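Local coordinates for protein UTP--glucose-1-phosphate uridylyltransferase YngB (Bacillus subtilis, PDB 7O2N) that catalyses the formation of UDP-glucose and diphosphate from UTP and glucose 1-phosphate, feeding glycolipid synthesis and wall teichoic acid glucosylation in anaerobic fermentative growth, at residues 75-78 / 79-83; 145-148 / 149-152; 264-267 / 268-272; 274-277 / 278-282. All coordinates share one frame; numbering follows the deposited sequence.

Contact 1. Residues 75-78 / 79-83; sequences EFNL and REKGK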
ATOM      1  N   GLU A  75     -10.109 -10.019 -15.177  1.00 61.82           N
ATOM      2  CA  GLU A  75      -9.776 -10.787 -16.364  1.00 68.82           C
ATOM      3  C   GLU A  75     -10.562 -10.252 -17.558  1.00 73.86           C
ATOM      4  O   GLU A  75      -9.973 -10.003 -18.598  1.00 71.86           O
ATOM      5  CB  GLU A  75      -9.974 -12.281 -16.118  1.00 67.17           C
ATOM      6  CG  GLU A  75      -8.686 -13.067 -16.216  1.00 81.32           C
ATOM      7  CD  GLU A  75      -8.572 -14.192 -15.204  1.00 94.45           C
ATOM      8  OE1 GLU A  75      -8.329 -13.885 -14.026  1.00112.33           O
ATOM      9  OE2 GLU A  75      -8.737 -15.373 -15.586  1.00102.33           O
ATOM     10  N   PHE A  76     -11.877 -10.036 -17.402  1.00 81.38           N
ATOM     11  CA  PHE A  76     -12.632  -9.395 -18.465  1.00 88.28           C
ATOM     12  C   PHE A  76     -11.931  -8.105 -18.879  1.00 87.40           C
ATOM     13  O   PHE A  76     -11.539  -7.946 -20.034  1.00100.87           O
ATOM     14  CB  PHE A  76     -14.108  -9.157 -18.124  1.00 96.25           C
ATOM     15  CG  PHE A  76     -14.891  -8.590 -19.292  1.00109.88           C
ATOM     16  CD1 PHE A  76     -14.838  -7.233 -19.596  1.00109.90           C
ATOM     17  CD2 PHE A  76     -15.648  -9.413 -20.123  1.00113.79           C
ATOM     18  CE1 PHE A  76     -15.529  -6.709 -20.681  1.00 96.01           C
ATOM     19  CE2 PHE A  76     -16.343  -8.885 -21.205  1.00112.75           C
ATOM     20  CZ  PHE A  76     -16.287  -7.535 -21.481  1.00 98.52           C
ATOM     21  N   ASN A  77     -11.737  -7.201 -17.922  1.00 87.10           N
ATOM     22  CA  ASN A  77     -11.249  -5.877 -18.269  1.00 86.18           C
ATOM     23  C   ASN A  77      -9.881  -5.949 -18.943  1.00 87.87           C
ATOM     24  O   ASN A  77      -9.510  -5.064 -19.709  1.00 84.92           O
ATOM     25  CB  ASN A  77     -11.172  -4.955 -17.059  1.00 95.68           C
ATOM     26  CG  ASN A  77     -11.137  -3.508 -17.499  1.00104.22           C
ATOM     27  OD1 ASN A  77     -11.889  -3.118 -18.384  1.00112.43           O
ATOM     28  ND2 ASN A  77     -10.254  -2.710 -16.918  1.00113.93           N
ATOM     29  N   LEU A  78      -9.125  -7.004 -18.643  1.00 87.05           N
ATOM     30  CA  LEU A  78      -7.770  -7.084 -19.151  1.00 88.84           C
ATOM     31  C   LEU A  78      -7.789  -7.632 -20.577  1.00103.27           C
ATOM     32  O   LEU A  78      -7.133  -7.069 -21.459  1.00114.08           O
ATOM     33  CB  LEU A  78      -6.931  -7.957 -18.212  1.00 80.47           C
ATOM     34  CG  LEU A  78      -6.409  -7.280 -16.939  1.00 72.29           C
ATOM     35  CD1 LEU A  78      -5.394  -8.194 -16.283  1.00 65.67           C
ATOM     36  CD2 LEU A  78      -5.795  -5.897 -17.191  1.00 50.62           C
ATOM     37  N   ARG A  79      -8.551  -8.723 -20.779  1.00108.03           N
ATOM     38  CA  ARG A  79      -8.713  -9.386 -22.069  1.00 96.69           C
ATOM     39  C   ARG A  79      -9.250  -8.385 -23.083  1.00 92.65           C
ATOM     40  O   ARG A  79      -8.791  -8.316 -24.221  1.00114.10           O
ATOM     41  CB  ARG A  79      -9.708 -10.551 -21.992  1.00 94.10           C
ATOM     42  CG  ARG A  79      -9.933 -11.258 -23.324  1.00103.93           C
ATOM     43  CD  ARG A  79     -11.343 -11.714 -23.694  1.00119.67           C
ATOM     44  NE  ARG A  79     -12.296 -12.035 -22.628  1.00146.86           N
ATOM     45  CZ  ARG A  79     -12.045 -12.656 -21.467  1.00154.05           C
ATOM     46  NH1 ARG A  79     -10.825 -13.072 -21.167  1.00150.35           N
ATOM     47  NH2 ARG A  79     -13.030 -12.866 -20.606  1.00136.67           N
ATOM     48  N   GLU A  80     -10.232  -7.606 -22.631  1.00 83.11           N
ATOM     49  CA  GLU A  80     -10.945  -6.679 -23.485  1.00 85.42           C
ATOM     50  C   GLU A  80     -10.167  -5.367 -23.505  1.00 78.89           C
ATOM     51  O   GLU A  80     -10.756  -4.294 -23.435  1.00 83.06           O
ATOM     52  CB  GLU A  80     -12.361  -6.524 -22.930  1.00 88.51           C
ATOM     53  CG  GLU A  80     -13.446  -6.614 -23.975  1.00 92.47           C
ATOM     54  CD  GLU A  80     -14.170  -5.295 -24.165  1.00102.18           C
ATOM     55  OE1 GLU A  80     -13.684  -4.272 -23.640  1.00 93.31           O
ATOM     56  OE2 GLU A  80     -15.225  -5.302 -24.828  1.00117.47           O
ATOM     57  N   LYS A  81      -8.839  -5.463 -23.611  1.00 69.87           N
ATOM     58  CA  LYS A  81      -7.971  -4.294 -23.519  1.00 85.35           C
ATOM     59  C   LYS A  81      -6.587  -4.667 -24.048  1.00 90.88           C
ATOM     60  O   LYS A  81      -5.724  -3.806 -24.240  1.00 81.54           O
ATOM     61  CB  LYS A  81      -7.841  -3.842 -22.057  1.00 90.53           C
ATOM     62  CG  LYS A  81      -8.559  -2.564 -21.650  1.00 85.29           C
ATOM     63  CD  LYS A  81      -7.700  -1.675 -20.767  1.00 88.94           C
ATOM     64  CE  LYS A  81      -8.336  -1.360 -19.431  1.00 91.26           C
ATOM     65  NZ  LYS A  81      -8.433   0.101 -19.194  1.00 93.08           N
ATOM     66  N   GLY A  82      -6.378  -5.975 -24.254  1.00 87.42           N
ATOM     67  CA  GLY A  82      -5.171  -6.424 -24.913  1.00 83.36           C
ATOM     68  C   GLY A  82      -4.136  -6.964 -23.937  1.00 92.98           C
ATOM     69  O   GLY A  82      -3.443  -7.930 -24.277  1.00 87.52           O
ATOM     70  N   LYS A  83      -4.066  -6.336 -22.743  1.00 88.45           N
ATOM     71  CA  LYS A  83      -3.052  -6.601 -21.731  1.00 75.86           C
ATOM     72  C   LYS A  83      -3.066  -8.087 -21.388  1.00 73.93           C
ATOM     73  O   LYS A  83      -3.693  -8.506 -20.431  1.00 85.25           O
ATOM     74  CB  LYS A  83      -3.232  -5.698 -20.508  1.00 71.68           C
ATOM     75  CG  LYS A  83      -3.158  -4.205 -20.803  1.00 77.28           C
ATOM     76  CD  LYS A  83      -3.455  -3.297 -19.609  1.00 88.76           C
ATOM     77  CE  LYS A  83      -2.637  -2.011 -19.594  1.00102.21           C
ATOM     78  NZ  LYS A  83      -2.993  -1.078 -18.488  1.00 89.29           N
TER
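Two i to i+4 backbone bonds carry the last turn of helix 72-79: Arg79 N gives its hydrogen to Glu75 O at 2.9 Å, N-H...O 174°, and Glu80 N gives its own to Phe76 O with both carbonyls pointing almost straight at their donors. Glu80 is then the first residue to leave helical backbone angles. On the side-chain level, Phe76 and Glu80 run alongside each other in the same direction. The CE1 and CZ corner of the Phe76 ring meets the aliphatic part of the glutamate, CE1 to Glu80 CB 3.9 Å, and ring and carboxylate planes differ by 29°. One residue further on, the bent chain of Lys81 slants across Asn77. With Asn77 CG anti to the backbone N (chi1 -160°), the amide is carried to the lysine's side, where Lys81 CE is 3.4 Å from Asn77 ND2. An alanine in place of Asn77 would remove the amide and would probably leave the lysine methylenes without that neighbour and Leu14 of the second subunit with less to pack on. Leu78 CD2 reaches Lys83 CB at 4.2 Å, while the leucine also packs on Thr86 and Leu87 of helix 84-93 and on Thr16 of the second subunit. Glu75 pairs with Arg70. Gly82, with positive phi, turns the chain. These features mark a helix C-terminal end turning through a short loop into the next helix, here at the dimer contact.

Contact 2. Residues 145-148 / 149-152; sequences LMDV and YDVY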
ATOM      1  N   LEU A 145      16.630 -23.844   4.733  1.00 57.77           N
ATOM      2  CA  LEU A 145      16.253 -24.510   5.976  1.00 58.72           C
ATOM      3  C   LEU A 145      15.906 -25.969   5.707  1.00 63.98           C
ATOM      4  O   LEU A 145      16.184 -26.836   6.545  1.00 64.28           O
ATOM      5  CB  LEU A 145      15.011 -23.841   6.569  1.00 58.19           C
ATOM      6  CG  LEU A 145      15.257 -22.693   7.532  1.00 63.25           C
ATOM      7  CD1 LEU A 145      15.213 -21.391   6.762  1.00 77.57           C
ATOM      8  CD2 LEU A 145      14.197 -22.686   8.619  1.00 60.69           C
ATOM      9  N   MET A 146      15.258 -26.198   4.547  1.00 63.83           N
ATOM     10  CA  MET A 146      14.752 -27.511   4.179  1.00 66.72           C
ATOM     11  C   MET A 146      15.937 -28.452   3.933  1.00 72.51           C
ATOM     12  O   MET A 146      15.882 -29.649   4.238  1.00 74.26           O
ATOM     13  CB  MET A 146      13.855 -27.442   2.933  1.00 60.35           C
ATOM     14  CG  MET A 146      12.393 -27.059   3.191  1.00 56.20           C
ATOM     15  SD  MET A 146      11.538 -26.354   1.698  1.00 65.24           S
ATOM     16  CE  MET A 146      11.463 -27.793   0.638  1.00 68.09           C
ATOM     17  N   ASP A 147      17.029 -27.879   3.407  1.00 70.16           N
ATOM     18  CA  ASP A 147      18.197 -28.649   3.021  1.00 63.52           C
ATOM     19  C   ASP A 147      18.915 -29.141   4.273  1.00 61.02           C
ATOM     20  O   ASP A 147      19.378 -30.283   4.304  1.00 65.45           O
ATOM     21  CB  ASP A 147      19.004 -27.920   1.947  1.00 59.18           C
ATOM     22  CG  ASP A 147      18.252 -27.903   0.635  1.00 71.74           C
ATOM     23  OD1 ASP A 147      17.095 -28.355   0.629  1.00 82.83           O
ATOM     24  OD2 ASP A 147      18.817 -27.447  -0.368  1.00 85.77           O
ATOM     25  N   VAL A 148      18.953 -28.299   5.310  1.00 56.22           N
ATOM     26  CA  VAL A 148      19.471 -28.757   6.589  1.00 64.26           C
ATOM     27  C   VAL A 148      18.528 -29.808   7.177  1.00 69.28           C
ATOM     28  O   VAL A 148      19.002 -30.758   7.814  1.00 74.92           O
ATOM     29  CB  VAL A 148      19.871 -27.623   7.568  1.00 58.06           C
ATOM     30  CG1 VAL A 148      19.453 -26.243   7.076  1.00 62.34           C
ATOM     31  CG2 VAL A 148      19.448 -27.855   9.023  1.00 52.44           C
ATOM     32  N   TYR A 149      17.211 -29.666   6.927  1.00 67.55           N
ATOM     33  CA  TYR A 149      16.266 -30.656   7.434  1.00 74.37           C
ATOM     34  C   TYR A 149      16.511 -32.034   6.808  1.00 76.01           C
ATOM     35  O   TYR A 149      16.655 -33.019   7.544  1.00 61.89           O
ATOM     36  CB  TYR A 149      14.804 -30.249   7.230  1.00 71.69           C
ATOM     37  CG  TYR A 149      13.848 -31.251   7.824  1.00 63.48           C
ATOM     38  CD1 TYR A 149      13.626 -31.242   9.192  1.00 65.00           C
ATOM     39  CD2 TYR A 149      13.228 -32.230   7.048  1.00 55.40           C
ATOM     40  CE1 TYR A 149      12.800 -32.177   9.791  1.00 63.93           C
ATOM     41  CE2 TYR A 149      12.415 -33.184   7.639  1.00 58.27           C
ATOM     42  CZ  TYR A 149      12.199 -33.152   9.016  1.00 63.18           C
ATOM     43  OH  TYR A 149      11.396 -34.035   9.677  1.00 65.97           O
ATOM     44  N   ASP A 150      16.524 -32.083   5.460  1.00 73.05           N
ATOM     45  CA  ASP A 150      16.811 -33.283   4.693  1.00 72.93           C
ATOM     46  C   ASP A 150      17.901 -34.116   5.371  1.00 74.36           C
ATOM     47  O   ASP A 150      17.843 -35.341   5.349  1.00 85.79           O
ATOM     48  CB  ASP A 150      17.215 -32.969   3.250  1.00 79.90           C
ATOM     49  CG  ASP A 150      16.065 -32.707   2.284  1.00 92.00           C
ATOM     50  OD1 ASP A 150      16.331 -32.175   1.191  1.00 87.90           O
ATOM     51  OD2 ASP A 150      14.910 -33.010   2.637  1.00113.69           O
ATOM     52  N   VAL A 151      18.886 -33.455   5.993  1.00 72.07           N
ATOM     53  CA  VAL A 151      19.982 -34.207   6.577  1.00 65.95           C
ATOM     54  C   VAL A 151      19.712 -34.472   8.052  1.00 66.97           C
ATOM     55  O   VAL A 151      19.471 -35.614   8.398  1.00 92.37           O
ATOM     56  CB  VAL A 151      21.379 -33.628   6.288  1.00 70.00           C
ATOM     57  CG1 VAL A 151      21.428 -32.722   5.052  1.00 58.14           C
ATOM     58  CG2 VAL A 151      21.995 -32.985   7.514  1.00 67.58           C
ATOM     59  N   TYR A 152      19.693 -33.446   8.909  1.00 68.87           N
ATOM     60  CA  TYR A 152      19.598 -33.680  10.348  1.00 75.60           C
ATOM     61  C   TYR A 152      18.199 -34.114  10.787  1.00 82.88           C
ATOM     62  O   TYR A 152      18.061 -34.763  11.823  1.00 84.94           O
ATOM     63  CB  TYR A 152      20.057 -32.468  11.162  1.00 78.58           C
ATOM     64  CG  TYR A 152      21.479 -32.068  10.891  1.00 88.77           C
ATOM     65  CD1 TYR A 152      21.799 -31.288   9.792  1.00 90.14           C
ATOM     66  CD2 TYR A 152      22.504 -32.481  11.726  1.00 93.40           C
ATOM     67  CE1 TYR A 152      23.108 -30.924   9.522  1.00 92.02           C
ATOM     68  CE2 TYR A 152      23.818 -32.115  11.480  1.00 95.02           C
ATOM     69  CZ  TYR A 152      24.114 -31.336  10.374  1.00 93.57           C
ATOM     70  OH  TYR A 152      25.393 -30.968  10.108  1.00 97.26           O
TER
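Tyr149 N bonds to Leu145 O at 3.0 Å and Asp150 N to Met146 O at 2.8 Å, the second much straighter (N-H...O 173°). Tyr152 N closes the series on Val148 O, again at 3.0 Å, with the carbonyl directed nearly at the donor. These i to i+4 links keep the chain helical to Tyr152. Among the carbon contacts, Val148 O lies in the plane of the Tyr152 ring at its edge, 3.5 Å from CD1. The CG of Tyr152 is anti to its carbonyl carbon (chi1 -59°), which folds the ring back along the helix and brings Tyr152 CD1 within 4.2 Å of Val148 CG2. The charged pair is Asp147 and Asp150, whose carboxylates lie side by side with planes 17° apart and OD1 atoms 3.9 Å from each other. Asp147 OD1 has a salt bridge to Arg143, one turn earlier. Leu145, Val148 and the Tyr149 side chain pack on Val156 of strand 156-161, whereas Tyr149 OH is hydrogen-bonded to Asn210 of strand 206-210. The chemistry is thus split by face: apolar contacts and one satisfied hydroxyl toward the sheet, acids on the other flank. Two like charges this close would probably raise the proton affinity of one, an effect the arginine is likely to offset in part.

Contact 3. Residues 264-267 / 268-272; sequences ASTE and IGLMR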
ATOM      1  N   ALA A 264      12.447  -1.354   2.001  1.00 43.84           N
ATOM      2  CA  ALA A 264      12.270  -2.583   1.242  1.00 40.18           C
ATOM      3  C   ALA A 264      11.763  -2.272  -0.167  1.00 43.32           C
ATOM      4  O   ALA A 264      12.250  -2.840  -1.136  1.00 49.60           O
ATOM      5  CB  ALA A 264      11.350  -3.521   1.988  1.00 35.36           C
ATOM      6  N   SER A 265      10.789  -1.358  -0.268  1.00 39.23           N
ATOM      7  CA  SER A 265      10.258  -0.882  -1.530  1.00 43.83           C
ATOM      8  C   SER A 265      11.378  -0.314  -2.412  1.00 52.04           C
ATOM      9  O   SER A 265      11.407  -0.542  -3.622  1.00 54.85           O
ATOM     10  CB  SER A 265       9.223   0.162  -1.287  1.00 43.44           C
ATOM     11  OG  SER A 265       8.061  -0.394  -0.719  1.00 51.02           O
ATOM     12  N   THR A 266      12.288   0.449  -1.794  1.00 51.29           N
ATOM     13  CA  THR A 266      13.394   1.092  -2.478  1.00 47.34           C
ATOM     14  C   THR A 266      14.379   0.060  -3.018  1.00 49.47           C
ATOM     15  O   THR A 266      14.709   0.087  -4.204  1.00 46.59           O
ATOM     16  CB  THR A 266      14.076   2.083  -1.539  1.00 44.43           C
ATOM     17  OG1 THR A 266      13.080   3.048  -1.197  1.00 43.58           O
ATOM     18  CG2 THR A 266      15.261   2.770  -2.167  1.00 44.17           C
ATOM     19  N   GLU A 267      14.820  -0.852  -2.144  1.00 49.81           N
ATOM     20  CA  GLU A 267      15.848  -1.811  -2.516  1.00 60.01           C
ATOM     21  C   GLU A 267      15.348  -2.771  -3.600  1.00 58.90           C
ATOM     22  O   GLU A 267      16.064  -3.027  -4.571  1.00 58.89           O
ATOM     23  CB  GLU A 267      16.378  -2.576  -1.301  1.00 61.13           C
ATOM     24  CG  GLU A 267      16.827  -1.681  -0.169  1.00 64.16           C
ATOM     25  CD  GLU A 267      18.193  -1.035  -0.325  1.00 63.33           C
ATOM     26  OE1 GLU A 267      18.760  -1.119  -1.423  1.00 62.35           O
ATOM     27  OE2 GLU A 267      18.700  -0.458   0.672  1.00 57.59           O
ATOM     28  N   ILE A 268      14.125  -3.289  -3.430  1.00 55.12           N
ATOM     29  CA  ILE A 268      13.590  -4.257  -4.374  1.00 51.28           C
ATOM     30  C   ILE A 268      13.270  -3.504  -5.673  1.00 56.57           C
ATOM     31  O   ILE A 268      13.394  -4.052  -6.775  1.00 56.14           O
ATOM     32  CB  ILE A 268      12.341  -4.967  -3.801  1.00 48.67           C
ATOM     33  CG1 ILE A 268      12.492  -5.510  -2.374  1.00 45.89           C
ATOM     34  CG2 ILE A 268      11.749  -5.972  -4.780  1.00 53.70           C
ATOM     35  CD1 ILE A 268      13.310  -6.763  -2.217  1.00 46.10           C
ATOM     36  N   GLY A 269      12.877  -2.228  -5.533  1.00 53.36           N
ATOM     37  CA  GLY A 269      12.553  -1.402  -6.676  1.00 51.69           C
ATOM     38  C   GLY A 269      13.774  -1.279  -7.570  1.00 57.01           C
ATOM     39  O   GLY A 269      13.698  -1.478  -8.787  1.00 55.29           O
ATOM     40  N   LEU A 270      14.911  -1.023  -6.908  1.00 61.06           N
ATOM     41  CA  LEU A 270      16.185  -0.809  -7.577  1.00 59.89           C
ATOM     42  C   LEU A 270      16.643  -2.088  -8.263  1.00 60.46           C
ATOM     43  O   LEU A 270      17.540  -2.039  -9.098  1.00 68.00           O
ATOM     44  CB  LEU A 270      17.224  -0.334  -6.553  1.00 52.97           C
ATOM     45  CG  LEU A 270      17.089   1.138  -6.176  1.00 45.77           C
ATOM     46  CD1 LEU A 270      17.878   1.488  -4.942  1.00 38.47           C
ATOM     47  CD2 LEU A 270      17.508   2.014  -7.336  1.00 52.75           C
ATOM     48  N   MET A 271      16.024  -3.217  -7.903  1.00 56.07           N
ATOM     49  CA  MET A 271      16.429  -4.474  -8.491  1.00 60.00           C
ATOM     50  C   MET A 271      15.577  -4.759  -9.724  1.00 64.16           C
ATOM     51  O   MET A 271      15.879  -5.678 -10.484  1.00 69.89           O
ATOM     52  CB  MET A 271      16.336  -5.612  -7.479  1.00 59.85           C
ATOM     53  CG  MET A 271      17.385  -5.503  -6.384  1.00 66.39           C
ATOM     54  SD  MET A 271      17.015  -6.603  -4.950  1.00 87.45           S
ATOM     55  CE  MET A 271      18.376  -6.271  -3.824  1.00 76.60           C
ATOM     56  N   ARG A 272      14.544  -3.944  -9.957  1.00 62.88           N
ATOM     57  CA  ARG A 272      13.693  -4.205 -11.107  1.00 66.33           C
ATOM     58  C   ARG A 272      14.097  -3.316 -12.275  1.00 70.06           C
ATOM     59  O   ARG A 272      13.938  -2.092 -12.226  1.00 70.76           O
ATOM     60  CB  ARG A 272      12.205  -4.250 -10.734  1.00 75.66           C
ATOM     61  CG  ARG A 272      11.779  -5.642 -10.288  1.00 74.64           C
ATOM     62  CD  ARG A 272      10.888  -5.657  -9.078  1.00 67.83           C
ATOM     63  NE  ARG A 272       9.543  -5.804  -9.602  1.00 63.61           N
ATOM     64  CZ  ARG A 272       8.807  -4.799 -10.052  1.00 61.93           C
ATOM     65  NH1 ARG A 272       9.296  -3.572 -10.046  1.00 75.64           N
ATOM     66  NH2 ARG A 272       7.603  -5.019 -10.528  1.00 53.38           N
TER
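Thr266 and Leu270 lie alongside one another, pointing the same way, and the methyls Thr266 CG2 and Leu270 CD1 are 4.0 Å apart. The threonine methyl stands opposite the backbone N with its hydroxyl beside that N (chi1 -61°), which turns the methyl to the leucine and the hydroxyl back to Phe262 O, its hydrogen-bond partner. Backbone hydrogen bonds keep the i to i+4 pattern through Leu270 but vary in shape. Ile268 N to Ala264 O is nearly straight at 167°. Gly269 N approaches Ser265 O at 2.9 Å from above the carbonyl plane, with an N-H...O angle of 135°, and Leu270 N to Thr266 O is intermediate. From Gly269 to Arg272 the chain makes a type I turn, closed by Arg272 N to Gly269 O at 2.9 Å. The polar ends look outward from this contact: Ser265 OG bonds to Ile32 O, and Glu267 grips Arg289 and Tyr282 of the second subunit. The glutamate chain bends at its second torsion on the way to these partners. Ala264, Ile268 and Met271 pack on Tyr253 of strand 251-254, with Ile268 and Met271 also on strand 133-136. The last turns of helix 258-269 therefore lie between that two-stranded antiparallel sheet and the second subunit, whose Phe262 and Val286 cover Thr266 and Leu270.

Contact 4. Residues 274-277 / 278-282; sequences EMRS and QLLAY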
ATOM      1  N   GLU A 274      12.983  -2.450 -15.061  1.00 67.97           N
ATOM      2  CA  GLU A 274      12.004  -1.549 -15.645  1.00 73.37           C
ATOM      3  C   GLU A 274      11.955  -0.241 -14.859  1.00 80.55           C
ATOM      4  O   GLU A 274      11.782   0.818 -15.471  1.00 78.43           O
ATOM      5  CB  GLU A 274      10.636  -2.213 -15.866  1.00 79.92           C
ATOM      6  CG  GLU A 274      10.000  -2.839 -14.625  1.00 81.46           C
ATOM      7  CD  GLU A 274      10.573  -4.160 -14.116  1.00 87.26           C
ATOM      8  OE1 GLU A 274      11.722  -4.505 -14.490  1.00 82.32           O
ATOM      9  OE2 GLU A 274       9.873  -4.847 -13.332  1.00 88.90           O
ATOM     10  N   MET A 275      12.137  -0.304 -13.523  1.00 80.23           N
ATOM     11  CA  MET A 275      12.005   0.930 -12.760  1.00 78.28           C
ATOM     12  C   MET A 275      13.351   1.467 -12.283  1.00 76.30           C
ATOM     13  O   MET A 275      13.423   2.616 -11.827  1.00 78.62           O
ATOM     14  CB  MET A 275      10.995   0.873 -11.606  1.00 83.09           C
ATOM     15  CG  MET A 275      10.647  -0.505 -11.068  1.00 84.10           C
ATOM     16  SD  MET A 275       8.978  -0.497 -10.320  1.00 90.35           S
ATOM     17  CE  MET A 275       8.900   1.143  -9.586  1.00 96.17           C
ATOM     18  N   ARG A 276      14.412   0.663 -12.425  1.00 72.06           N
ATOM     19  CA  ARG A 276      15.674   0.993 -11.779  1.00 70.28           C
ATOM     20  C   ARG A 276      16.147   2.412 -12.105  1.00 65.59           C
ATOM     21  O   ARG A 276      16.464   3.171 -11.197  1.00 63.56           O
ATOM     22  CB  ARG A 276      16.730  -0.101 -11.953  1.00 68.39           C
ATOM     23  CG  ARG A 276      18.028   0.226 -11.236  1.00 74.54           C
ATOM     24  CD  ARG A 276      19.157  -0.752 -11.517  1.00 81.09           C
ATOM     25  NE  ARG A 276      20.424  -0.070 -11.284  1.00 82.68           N
ATOM     26  CZ  ARG A 276      21.134  -0.127 -10.166  1.00 80.64           C
ATOM     27  NH1 ARG A 276      20.731  -0.883  -9.153  1.00 77.56           N
ATOM     28  NH2 ARG A 276      22.255   0.568 -10.080  1.00 70.91           N
ATOM     29  N   SER A 277      16.194   2.786 -13.384  1.00 73.42           N
ATOM     30  CA  SER A 277      16.835   4.055 -13.713  1.00 72.99           C
ATOM     31  C   SER A 277      15.975   5.246 -13.299  1.00 70.20           C
ATOM     32  O   SER A 277      16.503   6.222 -12.754  1.00 65.86           O
ATOM     33  CB  SER A 277      17.326   4.162 -15.136  1.00 71.69           C
ATOM     34  OG  SER A 277      16.762   3.161 -15.957  1.00 92.07           O
ATOM     35  N   GLN A 278      14.660   5.140 -13.533  1.00 60.80           N
ATOM     36  CA  GLN A 278      13.791   6.261 -13.214  1.00 64.26           C
ATOM     37  C   GLN A 278      13.868   6.537 -11.714  1.00 60.83           C
ATOM     38  O   GLN A 278      13.833   7.689 -11.269  1.00 58.16           O
ATOM     39  CB  GLN A 278      12.351   5.997 -13.640  1.00 76.77           C
ATOM     40  CG  GLN A 278      12.180   5.549 -15.084  1.00 91.00           C
ATOM     41  CD  GLN A 278      11.230   4.375 -15.146  1.00111.67           C
ATOM     42  OE1 GLN A 278      11.549   3.327 -15.711  1.00114.27           O
ATOM     43  NE2 GLN A 278      10.065   4.524 -14.527  1.00104.81           N
ATOM     44  N   LEU A 279      13.994   5.452 -10.946  1.00 60.41           N
ATOM     45  CA  LEU A 279      13.953   5.501  -9.495  1.00 63.04           C
ATOM     46  C   LEU A 279      15.200   6.212  -8.966  1.00 70.89           C
ATOM     47  O   LEU A 279      15.104   7.234  -8.278  1.00 62.19           O
ATOM     48  CB  LEU A 279      13.895   4.048  -9.021  1.00 55.99           C
ATOM     49  CG  LEU A 279      13.562   3.829  -7.555  1.00 54.19           C
ATOM     50  CD1 LEU A 279      12.427   4.746  -7.124  1.00 57.78           C
ATOM     51  CD2 LEU A 279      13.191   2.369  -7.338  1.00 52.30           C
ATOM     52  N   LEU A 280      16.365   5.645  -9.321  1.00 67.65           N
ATOM     53  CA  LEU A 280      17.674   6.132  -8.924  1.00 61.10           C
ATOM     54  C   LEU A 280      17.817   7.610  -9.296  1.00 58.50           C
ATOM     55  O   LEU A 280      18.187   8.425  -8.459  1.00 57.39           O
ATOM     56  CB  LEU A 280      18.714   5.252  -9.623  1.00 58.24           C
ATOM     57  CG  LEU A 280      20.134   5.323  -9.070  1.00 55.73           C
ATOM     58  CD1 LEU A 280      20.130   5.739  -7.607  1.00 51.80           C
ATOM     59  CD2 LEU A 280      20.813   3.978  -9.234  1.00 50.85           C
ATOM     60  N   ALA A 281      17.484   7.956 -10.547  1.00 58.10           N
ATOM     61  CA  ALA A 281      17.494   9.342 -10.977  1.00 54.61           C
ATOM     62  C   ALA A 281      16.700  10.180  -9.995  1.00 55.91           C
ATOM     63  O   ALA A 281      17.212  11.193  -9.535  1.00 56.16           O
ATOM     64  CB  ALA A 281      16.914   9.493 -12.348  1.00 57.05           C
ATOM     65  N   TYR A 282      15.477   9.730  -9.672  1.00 61.41           N
ATOM     66  CA  TYR A 282      14.598  10.453  -8.758  1.00 56.85           C
ATOM     67  C   TYR A 282      15.267  10.632  -7.400  1.00 55.59           C
ATOM     68  O   TYR A 282      15.123  11.690  -6.790  1.00 56.86           O
ATOM     69  CB  TYR A 282      13.236   9.772  -8.559  1.00 48.28           C
ATOM     70  CG  TYR A 282      12.444  10.384  -7.430  1.00 42.06           C
ATOM     71  CD1 TYR A 282      11.961  11.685  -7.512  1.00 40.57           C
ATOM     72  CD2 TYR A 282      12.230   9.686  -6.250  1.00 39.61           C
ATOM     73  CE1 TYR A 282      11.274  12.269  -6.455  1.00 41.17           C
ATOM     74  CE2 TYR A 282      11.577  10.259  -5.172  1.00 40.85           C
ATOM     75  CZ  TYR A 282      11.094  11.558  -5.274  1.00 43.83           C
ATOM     76  OH  TYR A 282      10.438  12.112  -4.205  1.00 42.69           O
TER
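Arg276 and Leu280, one turn apart, run side by side in the same direction, and Leu280 CD2 sits over one face of the guanidinium, 3.8 Å from Arg276 NH2. Both side chains leave the helix with CG opposite their own backbone N (chi1 -178° and -164°). The arginine stays extended from CG to NE, which carries its flat end out level with the leucine methyl. NH1 goes on to a salt bridge with Glu290 of the second subunit, on which Leu280 also packs; the leucine therefore flanks a guanidinium whose charge is paired across the dimer interface. The Leu279 side chain meets Phe262 of the second subunit. Beneath these groups run three i to i+4 bonds: Leu279 N to Met275 O at 3.0 Å, Leu280 N to Arg276 O at 3.1 Å with N-H...O 174°, and Ala281 N to Ser277 O at 3.0 Å. Ordinary alpha-helical spacing thus lines up side chains along the long C-terminal helix 273-295, whose contacts with the second subunit are consistent with a role in holding the homodimer.

In the fold
All four contacts are local and built on i to i+4 backbone bonds, contacts 1 and 3 at helix ends. Contact 3 is buried, contact 2 partly so, and contacts 1 and 4 lie at the surface. Contacts 3 and 4 touch, with centres 10 Å apart: they sit on successive helices, 258-269 and 273-295, where Gly269 and Leu270 meet Leu279. Each sends one charged side chain, Glu267 or Arg276, to an opposite charge on the second subunit. Contact 1 also reaches that subunit, through packing of Asn77 and Leu78, its nearest atoms about 14 Å from either of them. Contact 2 meets no other chain; its apolar face rests on the large mixed sheet, and Asp147 finds its arginine within the same helix.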